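Local coordinates for putative angiotensinogen (Lampetra fluviatilis, PDB 5INW), which inhibits thrombin, a reaction that heparin promotes by binding the protein and acting as a template, and belongs to the serpin family, at the interface of chains A and B. Residues are numbered along the deposited sequence; one frame, centred on the assembly and turned at random. Chains: chain A, Putative angiotensinogen; chain B, C-terminal peptide of Putative angiotensinogen.

Contact 1: the interface of chains A and B. Residues chain A 79, 82, 86, 111, 157, 161; chain B 18, 21-24.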
# COMPACT_ATOMS: atom_id res chain seq x y z
N GLN A 79 11.33 -0.83 13.54
CA GLN A 79 11.86 0.11 12.56
C GLN A 79 12.65 -0.54 11.41
O GLN A 79 12.50 -0.11 10.28
CB GLN A 79 12.69 1.20 13.23
CG GLN A 79 11.81 2.12 14.08
CD GLN A 79 12.58 3.07 14.99
OE1 GLN A 79 13.76 2.88 15.26
NE2 GLN A 79 11.89 4.07 15.51
N ALA A 82 10.08 -2.28 9.19
CA ALA A 82 9.35 -1.23 8.51
C ALA A 82 10.12 -0.70 7.30
O ALA A 82 9.55 -0.44 6.24
CB ALA A 82 9.03 -0.10 9.49
N ASN A 86 9.31 -0.84 3.50
CA ASN A 86 9.42 0.37 2.71
C ASN A 86 10.33 0.14 1.53
O ASN A 86 10.00 0.55 0.42
CB ASN A 86 9.95 1.53 3.54
CG ASN A 86 8.97 1.97 4.57
OD1 ASN A 86 7.80 1.54 4.60
ND2 ASN A 86 9.42 2.81 5.43
N LEU A 111 2.60 -2.56 2.82
CA LEU A 111 2.19 -3.53 3.86
C LEU A 111 1.25 -4.63 3.38
O LEU A 111 1.39 -5.78 3.79
CB LEU A 111 1.47 -2.84 5.02
CG LEU A 111 2.33 -2.01 5.96
CD1 LEU A 111 1.39 -1.38 6.97
CD2 LEU A 111 3.39 -2.82 6.69
N LEU A 157 5.24 -5.51 14.19
CA LEU A 157 4.97 -4.25 13.46
C LEU A 157 3.47 -4.08 13.21
O LEU A 157 2.91 -3.09 13.62
CB LEU A 157 5.71 -4.22 12.10
CG LEU A 157 5.52 -2.96 11.21
CD1 LEU A 157 6.10 -1.75 11.91
CD2 LEU A 157 6.09 -3.08 9.80
N LEU A 161 1.06 -1.05 14.50
CA LEU A 161 0.41 -0.11 13.60
C LEU A 161 -1.13 -0.10 13.65
O LEU A 161 -1.72 0.96 13.70
CB LEU A 161 0.82 -0.40 12.17
CG LEU A 161 2.30 -0.26 11.84
CD1 LEU A 161 2.64 -0.94 10.52
CD2 LEU A 161 2.66 1.24 11.81
N ASP B 18 3.60 6.07 9.36
CA ASP B 18 3.56 6.13 10.82
C ASP B 18 4.81 6.82 11.25
O ASP B 18 5.90 6.44 10.80
CB ASP B 18 3.54 4.72 11.43
CG ASP B 18 3.63 4.71 12.94
OD1 ASP B 18 3.18 5.65 13.63
OD2 ASP B 18 4.22 3.73 13.43
N THR B 21 7.34 4.37 13.83
CA THR B 21 8.07 3.34 13.03
C THR B 21 8.61 3.77 11.66
O THR B 21 9.31 3.03 11.02
CB THR B 21 7.22 2.06 12.85
OG1 THR B 21 6.07 2.34 12.07
CG2 THR B 21 6.78 1.54 14.19
N ARG B 22 8.27 4.98 11.21
CA ARG B 22 8.51 5.43 9.83
C ARG B 22 8.04 4.42 8.78
O ARG B 22 8.58 4.36 7.69
CB ARG B 22 9.96 5.86 9.65
CG ARG B 22 10.19 7.24 10.27
CD ARG B 22 11.64 7.51 10.65
NE ARG B 22 11.87 8.45 11.76
CZ ARG B 22 13.10 8.80 12.18
NH1 ARG B 22 14.20 8.32 11.56
NH2 ARG B 22 13.25 9.65 13.21
N ALA B 23 6.97 3.70 9.11
CA ALA B 23 6.42 2.69 8.22
C ALA B 23 5.55 3.38 7.22
O ALA B 23 4.58 4.08 7.57
CB ALA B 23 5.61 1.66 8.99
N VAL B 24 5.86 3.14 5.95
CA VAL B 24 5.05 3.67 4.89
C VAL B 24 3.94 2.69 4.58
O VAL B 24 4.18 1.52 4.26
CB VAL B 24 5.86 3.95 3.67
CG1 VAL B 24 4.94 4.46 2.56
CG2 VAL B 24 6.92 4.94 4.04

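Contact 2: the interface of chains A and B. Residues chain A 93, 97, 101-102, 104, 319, 323; chain B 11, 13, 29, 31.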
# COMPACT_ATOMS: atom_id res chain seq x y z
N TYR A 93 7.74 0.82 -6.48
CA TYR A 93 7.38 2.10 -7.06
C TYR A 93 8.13 2.30 -8.35
O TYR A 93 7.56 2.70 -9.36
CB TYR A 93 7.74 3.24 -6.12
CG TYR A 93 7.10 4.60 -6.41
CD1 TYR A 93 7.65 5.46 -7.34
CD2 TYR A 93 5.99 5.05 -5.68
CE1 TYR A 93 7.07 6.70 -7.58
CE2 TYR A 93 5.45 6.30 -5.87
CZ TYR A 93 5.99 7.12 -6.84
OH TYR A 93 5.41 8.36 -7.08
N LEU A 97 6.76 2.93 -12.43
CA LEU A 97 7.19 4.06 -13.30
C LEU A 97 7.53 3.67 -14.72
O LEU A 97 7.38 4.48 -15.64
CB LEU A 97 8.47 4.72 -12.76
CG LEU A 97 8.36 5.48 -11.45
CD1 LEU A 97 9.73 5.94 -10.97
CD2 LEU A 97 7.41 6.68 -11.57
N GLY A 101 2.51 6.67 -17.85
CA GLY A 101 2.46 7.99 -18.50
C GLY A 101 2.39 9.05 -17.43
O GLY A 101 1.86 8.79 -16.37
N PRO A 102 2.93 10.27 -17.71
CA PRO A 102 3.05 11.27 -16.63
C PRO A 102 1.73 11.96 -16.26
O PRO A 102 1.75 12.79 -15.37
CB PRO A 102 4.04 12.27 -17.20
CG PRO A 102 3.73 12.24 -18.67
CD PRO A 102 3.31 10.84 -19.02
N ASP A 104 -0.71 9.69 -15.31
CA ASP A 104 -1.23 8.56 -14.49
C ASP A 104 -1.06 8.78 -12.97
O ASP A 104 -0.05 9.32 -12.51
CB ASP A 104 -0.57 7.20 -14.86
CG ASP A 104 -0.89 6.75 -16.28
OD1 ASP A 104 -1.91 7.18 -16.83
OD2 ASP A 104 -0.09 6.00 -16.89
N LEU A 319 9.64 15.67 -12.10
CA LEU A 319 8.99 14.54 -11.45
C LEU A 319 9.71 13.18 -11.58
O LEU A 319 9.61 12.38 -10.67
CB LEU A 319 7.52 14.43 -11.92
CG LEU A 319 6.56 13.47 -11.19
CD1 LEU A 319 6.42 13.83 -9.72
CD2 LEU A 319 5.21 13.54 -11.87
N GLU A 323 10.83 11.01 -8.32
CA GLU A 323 10.39 9.61 -8.27
C GLU A 323 11.51 8.60 -8.40
O GLU A 323 11.35 7.49 -7.94
CB GLU A 323 9.31 9.35 -9.33
CG GLU A 323 8.01 10.06 -8.97
CD GLU A 323 6.85 9.81 -9.90
OE1 GLU A 323 7.07 9.54 -11.09
OE2 GLU A 323 5.70 9.90 -9.45
N PRO B 11 1.40 17.84 -10.38
CA PRO B 11 1.56 16.49 -9.90
C PRO B 11 2.47 16.43 -8.71
O PRO B 11 3.46 17.17 -8.67
CB PRO B 11 2.19 15.79 -11.07
CG PRO B 11 1.72 16.52 -12.26
CD PRO B 11 1.18 17.84 -11.83
N VAL B 13 4.07 13.69 -5.35
CA VAL B 13 4.26 12.43 -4.66
C VAL B 13 3.63 12.49 -3.26
O VAL B 13 3.68 13.52 -2.55
CB VAL B 13 5.74 12.10 -4.55
CG1 VAL B 13 5.97 10.80 -3.78
CG2 VAL B 13 6.34 12.00 -5.93
N ARG B 29 1.71 8.77 -6.36
CA ARG B 29 1.78 10.01 -7.08
C ARG B 29 0.38 10.32 -7.57
O ARG B 29 -0.27 9.49 -8.21
CB ARG B 29 2.74 9.91 -8.27
CG ARG B 29 2.67 11.10 -9.27
CD ARG B 29 2.39 10.63 -10.68
NE ARG B 29 3.61 10.04 -11.22
CZ ARG B 29 3.74 9.49 -12.42
NH1 ARG B 29 4.92 9.05 -12.78
NH2 ARG B 29 2.69 9.40 -13.25
N ALA B 31 -1.45 12.66 -10.10
CA ALA B 31 -1.37 13.50 -11.29
C ALA B 31 -2.72 13.92 -11.90
O ALA B 31 -2.74 14.85 -12.67
CB ALA B 31 -0.53 12.82 -12.34

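Contact 3: the interface of chains A and B. Residues chain A 107, 109, 246, 248, 399, 406, 408-410; chain B 16, 25-26.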
# COMPACT_ATOMS: atom_id res chain seq x y z
N PHE A 107 -0.68 4.48 -6.85
CA PHE A 107 -1.14 4.29 -5.46
C PHE A 107 -1.21 2.84 -5.03
O PHE A 107 -1.88 2.04 -5.65
CB PHE A 107 -2.48 4.94 -5.23
CG PHE A 107 -2.72 5.25 -3.80
CD1 PHE A 107 -1.90 6.14 -3.14
CD2 PHE A 107 -3.76 4.65 -3.08
CE1 PHE A 107 -2.10 6.43 -1.80
CE2 PHE A 107 -3.94 4.91 -1.74
CZ PHE A 107 -3.12 5.81 -1.10
N SER A 109 -0.27 0.02 -1.32
CA SER A 109 0.21 -0.19 0.05
C SER A 109 1.29 -1.26 0.11
O SER A 109 1.04 -2.42 -0.19
CB SER A 109 -0.94 -0.65 0.95
OG SER A 109 -0.41 -1.13 2.20
N ILE A 246 -6.31 -3.71 3.86
CA ILE A 246 -5.85 -2.72 4.80
C ILE A 246 -6.65 -1.45 4.56
O ILE A 246 -6.85 -1.03 3.42
CB ILE A 246 -4.37 -2.57 4.62
CG1 ILE A 246 -3.78 -1.50 5.46
CG2 ILE A 246 -4.02 -2.29 3.17
CD1 ILE A 246 -2.27 -1.70 5.46
N PHE A 248 -7.30 2.51 6.16
CA PHE A 248 -6.86 3.65 6.97
C PHE A 248 -7.87 4.79 6.90
O PHE A 248 -8.32 5.15 5.80
CB PHE A 248 -5.52 4.13 6.42
CG PHE A 248 -5.13 5.53 6.84
CD1 PHE A 248 -4.66 5.78 8.12
CD2 PHE A 248 -5.21 6.58 5.95
CE1 PHE A 248 -4.31 7.04 8.52
CE2 PHE A 248 -4.85 7.86 6.33
CZ PHE A 248 -4.38 8.09 7.61
N LEU A 399 -7.69 6.26 -2.71
CA LEU A 399 -7.27 7.39 -1.90
C LEU A 399 -8.34 8.45 -1.99
O LEU A 399 -8.70 8.84 -3.06
CB LEU A 399 -5.90 7.95 -2.36
CG LEU A 399 -5.42 9.18 -1.57
CD1 LEU A 399 -5.32 8.89 -0.07
CD2 LEU A 399 -4.09 9.70 -2.12
N THR A 406 -8.33 11.82 5.37
CA THR A 406 -7.99 10.95 4.31
C THR A 406 -8.56 9.57 4.63
O THR A 406 -8.47 9.13 5.77
CB THR A 406 -6.45 10.84 4.18
OG1 THR A 406 -5.90 12.12 3.86
CG2 THR A 406 -6.06 9.83 3.13
N ALA A 408 -8.31 5.65 2.99
CA ALA A 408 -7.49 4.87 2.03
C ALA A 408 -7.70 3.40 2.26
O ALA A 408 -7.57 2.97 3.40
CB ALA A 408 -6.01 5.20 2.13
N LYS A 409 -7.96 2.65 1.18
CA LYS A 409 -8.14 1.21 1.20
C LYS A 409 -7.08 0.62 0.30
O LYS A 409 -6.76 1.22 -0.69
CB LYS A 409 -9.48 0.85 0.58
CG LYS A 409 -10.70 1.13 1.41
CD LYS A 409 -11.99 1.20 0.56
CE LYS A 409 -13.00 2.19 1.18
NZ LYS A 409 -13.75 3.08 0.22
N ALA A 410 -6.59 -0.58 0.62
CA ALA A 410 -5.88 -1.43 -0.33
C ALA A 410 -6.30 -2.87 -0.16
O ALA A 410 -6.74 -3.26 0.90
CB ALA A 410 -4.37 -1.32 -0.14
N ILE B 16 1.83 8.15 3.04
CA ILE B 16 1.10 8.11 4.28
C ILE B 16 1.92 7.19 5.16
O ILE B 16 2.13 6.03 4.79
CB ILE B 16 -0.30 7.57 4.03
CG1 ILE B 16 -1.12 8.60 3.28
CG2 ILE B 16 -0.98 7.24 5.34
CD1 ILE B 16 -2.42 8.07 2.75
N ILE B 25 2.74 3.21 4.63
CA ILE B 25 1.54 2.44 4.53
C ILE B 25 0.94 2.53 3.13
O ILE B 25 0.39 1.54 2.67
CB ILE B 25 0.53 2.97 5.56
CG1 ILE B 25 1.19 2.95 6.93
CG2 ILE B 25 -0.75 2.11 5.59
CD1 ILE B 25 0.39 3.67 7.96
N PHE B 26 0.95 3.72 2.54
CA PHE B 26 0.60 3.92 1.15
C PHE B 26 1.63 4.82 0.54
O PHE B 26 2.17 5.66 1.21
CB PHE B 26 -0.75 4.60 0.99
CG PHE B 26 -1.92 3.80 1.52
CD1 PHE B 26 -2.59 2.92 0.68
CD2 PHE B 26 -2.31 3.90 2.85
CE1 PHE B 26 -3.65 2.16 1.17
CE2 PHE B 26 -3.33 3.12 3.33
CZ PHE B 26 -4.01 2.26 2.49

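Contact 4: the interface of chains A and B. Residues chain A 266-268, 312-314, 316; chain B 10-11.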
# COMPACT_ATOMS: atom_id res chain seq x y z
N PHE A 266 -5.66 23.01 -11.75
CA PHE A 266 -4.58 22.08 -11.43
C PHE A 266 -3.88 21.80 -12.74
O PHE A 266 -4.51 21.36 -13.70
CB PHE A 266 -5.14 20.80 -10.82
CG PHE A 266 -4.09 19.79 -10.38
CD1 PHE A 266 -3.58 19.81 -9.08
CD2 PHE A 266 -3.65 18.79 -11.25
CE1 PHE A 266 -2.64 18.87 -8.67
CE2 PHE A 266 -2.70 17.86 -10.86
CZ PHE A 266 -2.20 17.90 -9.57
N TRP A 267 -2.57 22.03 -12.76
CA TRP A 267 -1.74 21.82 -13.94
C TRP A 267 -1.08 20.42 -13.92
O TRP A 267 -0.05 20.23 -13.28
CB TRP A 267 -0.71 22.96 -14.05
CG TRP A 267 -1.38 24.26 -14.38
CD1 TRP A 267 -1.69 25.28 -13.51
CD2 TRP A 267 -1.88 24.66 -15.66
NE1 TRP A 267 -2.33 26.30 -14.18
CE2 TRP A 267 -2.46 25.96 -15.50
CE3 TRP A 267 -1.88 24.08 -16.94
CZ2 TRP A 267 -3.04 26.68 -16.58
CZ3 TRP A 267 -2.45 24.80 -18.02
CH2 TRP A 267 -3.02 26.08 -17.82
N VAL A 268 -1.68 19.49 -14.67
CA VAL A 268 -1.10 18.16 -14.97
C VAL A 268 0.27 18.25 -15.65
O VAL A 268 1.05 17.29 -15.61
CB VAL A 268 -2.03 17.30 -15.90
CG1 VAL A 268 -1.45 15.89 -16.17
CG2 VAL A 268 -3.45 17.16 -15.33
N VAL A 312 5.92 18.13 -4.06
CA VAL A 312 5.53 18.80 -5.32
C VAL A 312 6.76 19.27 -6.09
O VAL A 312 7.43 20.20 -5.66
CB VAL A 312 4.64 20.06 -5.10
CG1 VAL A 312 3.74 20.31 -6.32
CG2 VAL A 312 3.82 19.96 -3.83
N PRO A 313 7.08 18.64 -7.23
CA PRO A 313 8.09 19.31 -8.04
C PRO A 313 7.58 20.67 -8.52
O PRO A 313 6.38 20.80 -8.84
CB PRO A 313 8.32 18.34 -9.19
CG PRO A 313 7.11 17.49 -9.22
CD PRO A 313 6.70 17.34 -7.79
N HIS A 314 8.50 21.64 -8.57
CA HIS A 314 8.23 23.00 -9.09
C HIS A 314 7.89 22.98 -10.56
O HIS A 314 6.89 23.53 -10.96
CB HIS A 314 9.44 23.88 -8.90
CG HIS A 314 9.68 24.27 -7.49
ND1 HIS A 314 8.69 24.81 -6.69
CD2 HIS A 314 10.79 24.20 -6.72
CE1 HIS A 314 9.18 25.05 -5.49
NE2 HIS A 314 10.45 24.69 -5.48
N THR A 316 6.87 20.25 -13.40
CA THR A 316 6.37 18.87 -13.49
C THR A 316 7.23 17.95 -14.38
O THR A 316 6.98 16.73 -14.44
CB THR A 316 4.88 18.83 -13.90
OG1 THR A 316 4.68 19.62 -15.07
CG2 THR A 316 4.04 19.41 -12.83
N ARG B 10 0.12 21.04 -9.03
CA ARG B 10 0.87 20.24 -10.03
C ARG B 10 0.93 18.78 -9.55
O ARG B 10 0.56 18.51 -8.40
CB ARG B 10 2.31 20.74 -10.14
CG ARG B 10 2.57 22.19 -9.77
CD ARG B 10 4.01 22.58 -10.05
NE ARG B 10 4.12 23.88 -10.68
CZ ARG B 10 3.87 25.04 -10.09
NH1 ARG B 10 3.42 25.11 -8.83
NH2 ARG B 10 4.06 26.17 -10.78
N PRO B 11 1.40 17.84 -10.38
CA PRO B 11 1.56 16.49 -9.90
C PRO B 11 2.47 16.43 -8.71
O PRO B 11 3.46 17.17 -8.67
CB PRO B 11 2.19 15.79 -11.07
CG PRO B 11 1.72 16.52 -12.26
CD PRO B 11 1.18 17.84 -11.83

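Contact 1: the interface of chains A and B
A:Asn86, on helix 77-96 of this reactive-loop-cleaved serpin, meets the loop that joins the peptide's strands 12-18 and 24-30, here packed against helices 77-96 and 150-161. Two hydrogen bonds carry the polar part. The amide oxygen OD1 of A:Asn86 accepts from the backbone N of B:Val24 at 2.9 Å, and its amide nitrogen ND2 donates to the carbonyl O of B:Arg22, which lies in the amide plane. An asparagine suits the place because one flat group can accept and donate, bridging the two sides of B:Ala23 and fixing its own rotation. CG stands anti to the carbonyl carbon (chi1 -68°), which points the amide at the loop.

Within the peptide, B:Asp18 OD2 takes two bonds from B:Thr21. The hydroxyl OG1 of B:Thr21 reaches B:Asp18 OD2 at 2.7 Å on its anti side, while the B:Thr21 backbone N comes from above the carboxylate plane. This ties the end of strand 12-18 to the loop.

Apolar contacts surround these bonds. Methyl CD2 of A:Leu161 lies 3.6 Å from B:Asp18 CB, and the same branch is 4.1 Å from B:Ala23 CB. The methyl groups CB of A:Ala82 and B:Ala23 meet at 3.9 Å, small residues that let helix and loop come near each other. Branch CD1 of A:Leu157 approaches B:Thr21 CG2 at 4.1 Å.

Contact 2: the interface of chains A and B
Strand 24-30 of the C-terminal peptide carries an ion pair near its end: B:Arg29 meets A:Glu323 of helix 319-325 in a side-on, two-pronged salt bridge. NE of the guanidinium lies 2.7 Å from the carboxylate OE2 of A:Glu323, and NH1 of B:Arg29 lies 2.8 Å from OE1. Both bonds are nearly straight (171° at the hydrogen) and both oxygens use their syn lone pairs, with the two flat groups nearly coplanar. Arginine fits because it can fill both oxygens at once and still spend NH2 on the opposite side: that nitrogen donates to the backbone O of A:Asp104 at 2.8 Å, and more distantly to A:Gly101 O. The chain, CG anti to the backbone N (chi1 168°), bends at chi2 and chi3 to bring the head round to the acid.

A:Tyr93, from helix 77-96, is the second shell. Its phenol OH donates to A:Glu323 OE2 from above the carboxylate plane, helping to hold the acid for the arginine. Leucine methyls come from opposite sides of the guanidinium plane, A:Leu97 CD2 near NH1 and A:Leu319 CD2 near NE. The latter methyl also packs 3.8 Å from B:Pro11 CB.

Contact 3: the interface of chains A and B
B:Phe26 fills the serpin core between the peptide's hairpin and strands 238-251 and 405-417, with the methyl CB of A:Ala408 over one face. This CH-pi contact, 3.7 Å from CB to the ring centroid, is offset toward the rim; alanine is small enough to let the ring lie against the strand. On the same side, the A:Phe107 ring lies parallel to that of B:Phe26 and displaced from it, its CZ end meeting the root of the ring, CZ to B:Phe26 CB at 3.4 Å. From the other side comes CB of A:Ser109, 3.9 Å from B:Phe26 CE1, and A:Phe248 CB touches the rim at CE2. With CG of B:Phe26 anti to the carbonyl carbon (chi1 -64°), the ring turns into this apolar pocket. An alanine in place of B:Phe26 would probably open a gap against A:Ala408 CB and A:Ser109 CB and deprive A:Phe107 of the ring alongside it.

A polar bond adjoins the pocket. The hydroxyl OG of A:Ser109 donates to B:Ile25 O at 2.8 Å, nearly along the C=O axis, satisfying the backbone next to the phenylalanine.

Further out, B:Ile16 lays CG2 over a face of A:Phe248 and meets A:Thr406 tip to tip through CD1. Strand 405-417, which carries A:Thr406 and A:Ala408, is the reactive loop inserted into the central sheet, as in cleaved serpins. Behind A:Phe107, the CB of A:Leu399 sits 3.6 Å above the plane of its ring.

Contact 4: the interface of chains A and B
A:Thr316 turns its methyl CG2 into the joint between B:Arg10 and B:Pro11, touching B:Pro11 CD at 3.4 Å and B:Arg10 CB at 3.5 Å. This is the apolar centre of a cleft beside strands 261-267 and 306-313, just before the peptide's strand 12-18. OG1 of the threonine sits between the backbone N and the carbonyl carbon (chi1 51°), which puts CG2 anti to the carbonyl carbon and toward the peptide. Roughly opposite this methyl, A:Phe266 turns a face, near its CE2 and CZ rim, to the peptide, with CE2 4.0 Å from B:Pro11 CD. A:Val268 adds its CA at 3.9 Å from B:Pro11 CD. The compact, rigid proline ring, with its CD methylene facing the threonine methyl, suits a slot lined on two sides.

Outward from here, the aliphatic stem of B:Arg10 runs past A:Val312, whose branch CG1 crosses it at about a right angle, 4.1 Å from B:Arg10 CG. The long methylene chain lets one residue pack in the cleft and still carry its charge to the rim. An alanine in place of B:Arg10 would probably leave A:Val312 CG1 without this cover and the carbonyl of A:His314 without its cationic neighbour.

At the polar rim the stem bends at chi3 (136°), bringing the guanidinium beside that carbonyl. A:His314 O is 2.8 Å from B:Arg10 NE, but it lies over the face of the guanidinium rather than ahead of the N-H, so any hydrogen bond is doubtful.

The four contacts follow one peptide through the serpin body. Contacts 2 and 4 share B:Pro11, and their centres lie about 10 Å apart, both near the start of strand 12-18. Contacts 1 and 3, about 13 Å apart, both draw on strands 12-18 and 24-30, at the loop and in mid-hairpin. Helix 77-96 serves contacts 1 and 2, about 22 Å apart, and so spans much of the hairpin's length. Contacts 1 and 4 are about 28 Å apart. Such spread would help keep the peptide in place after loop cleavage has cut the chain.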